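Long-range contact in OTU domain-containing protein wMelOTU (Wolbachia pipientis wMel, PDB 6W9O), which acts as a bacterial deubiquitinase of the OTU cysteine protease family, probably an effector that removes ubiquitin from host proteins: residues A[51-55]-A[75-79]. Sequence-based numbering, arbitrary orientation.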
# COMPACT_ATOMS: atom_id res chain seq x y z
N GLY A 51 4.57 4.74 -12.57
CA GLY A 51 5.49 4.15 -11.62
C GLY A 51 4.97 4.24 -10.20
O GLY A 51 5.54 3.61 -9.29
N SER A 52 3.94 5.08 -9.96
CA SER A 52 3.43 5.29 -8.62
C SER A 52 2.17 4.49 -8.32
O SER A 52 1.46 4.82 -7.35
CB SER A 52 3.16 6.78 -8.40
OG SER A 52 4.44 7.44 -8.36
N CYS A 53 1.92 3.39 -9.04
CA CYS A 53 0.66 2.67 -8.81
C CYS A 53 0.52 2.15 -7.39
O CYS A 53 -0.61 1.99 -6.91
CB CYS A 53 0.52 1.49 -9.78
SG CYS A 53 1.76 0.18 -9.60
N PHE A 54 1.62 1.80 -6.70
CA PHE A 54 1.46 1.31 -5.33
C PHE A 54 0.92 2.42 -4.46
O PHE A 54 -0.07 2.23 -3.73
CB PHE A 54 2.83 0.86 -4.74
CG PHE A 54 2.74 0.59 -3.28
CD1 PHE A 54 2.09 -0.58 -2.81
CD2 PHE A 54 3.18 1.53 -2.40
CE1 PHE A 54 1.89 -0.78 -1.47
CE2 PHE A 54 3.00 1.35 -1.03
CZ PHE A 54 2.33 0.19 -0.56
N PHE A 55 1.55 3.59 -4.55
CA PHE A 55 1.15 4.73 -3.71
C PHE A 55 -0.25 5.19 -4.06
O PHE A 55 -1.05 5.54 -3.15
CB PHE A 55 2.16 5.86 -3.93
CG PHE A 55 3.57 5.44 -3.54
CD1 PHE A 55 3.97 5.39 -2.22
CD2 PHE A 55 4.46 5.06 -4.54
CE1 PHE A 55 5.23 4.97 -1.88
CE2 PHE A 55 5.74 4.65 -4.19
CZ PHE A 55 6.12 4.61 -2.88
N LEU A 75 2.72 10.46 0.03
CA LEU A 75 3.04 9.13 0.54
C LEU A 75 4.51 8.78 0.30
O LEU A 75 5.17 8.24 1.20
CB LEU A 75 2.13 8.05 -0.06
CG LEU A 75 0.67 8.27 0.34
CD1 LEU A 75 -0.14 7.29 -0.49
CD2 LEU A 75 0.45 7.98 1.84
N ARG A 76 5.06 9.16 -0.87
CA ARG A 76 6.50 8.98 -1.08
C ARG A 76 7.29 9.82 -0.09
O ARG A 76 8.28 9.36 0.48
CB ARG A 76 6.90 9.35 -2.52
CG ARG A 76 6.40 8.36 -3.58
CD ARG A 76 6.84 8.85 -4.96
NE ARG A 76 6.48 7.88 -6.02
CZ ARG A 76 7.21 6.79 -6.32
NH1 ARG A 76 8.33 6.48 -5.63
NH2 ARG A 76 6.79 6.00 -7.31
N ASN A 77 6.84 11.07 0.16
CA ASN A 77 7.56 11.91 1.13
C ASN A 77 7.52 11.33 2.54
O ASN A 77 8.49 11.48 3.30
CB ASN A 77 6.95 13.30 1.13
CG ASN A 77 7.85 14.27 1.82
OD1 ASN A 77 8.95 14.58 1.31
ND2 ASN A 77 7.41 14.76 2.99
N ASP A 78 6.42 10.66 2.91
CA ASP A 78 6.34 10.00 4.22
C ASP A 78 7.41 8.90 4.32
O ASP A 78 8.00 8.69 5.39
CB ASP A 78 4.98 9.30 4.38
CG ASP A 78 3.77 10.28 4.50
OD1 ASP A 78 3.95 11.44 4.94
OD2 ASP A 78 2.66 9.80 4.15
N CYS A 79 7.72 8.27 3.19
CA CYS A 79 8.73 7.22 3.22
C CYS A 79 10.12 7.83 3.28
O CYS A 79 10.99 7.35 4.01
CB CYS A 79 8.58 6.33 1.98
SG CYS A 79 7.00 5.37 2.04
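Leu75 meets Phe55 at the closest pairing of residues 51-55 with 75-79, their CA atoms 6.4 Å apart. Its CB lies 3.9 Å from Phe55 CD1, approaching the ring obliquely, while its methyl CD1 reaches the main chain, 3.3 Å from Phe55 O. The two side chains run past one another in opposite directions, and Phe58 and Arg59, further along helix 53-66, extend the seat of the leucine.

Arg76 supplies most of the remaining contact, and its chain crosses Phe55 at about a right angle. Its CG stands over the centre of the ring, 3.7 Å from the centroid and 6° off the normal, a CH-pi contact; Phe54 CD2 lies over the opposite face, so the ring is sandwiched. Extended from CG to NE, the arginine chain then bends at chi4 (-82°), so that Phe55 CE2 lies over one face of the guanidinium, 3.4 Å from CZ of Arg76, with the two planes inclined by 44°. This is therefore an oblique overlap, not a parallel stack.

The same group grips Ser52 side-on: NE of Arg76 donates to Ser52 OG at 3.1 Å, and NH2 of Arg76 to the same oxygen at 2.9 Å, with OG in the guanidinium plane. These two bonds, together with those from NH1 to the carbonyls of Ile117 and Arg122, hold the guanidinium in a fixed orientation within this buried region.

One turn on, Cys79 completes the contact, its SG at the edge of the Phe55 ring and 4.3 Å from CE1. Side chains of helix 72-84 thus pack against the start of helix 53-66, where Ser52 holds the N-cap position; the Gly51-Ser52-Cys53-Phe54 sequence is consistent with the cysteine motif of OTU-family papain-like proteases, making Cys53 the probable nucleophile.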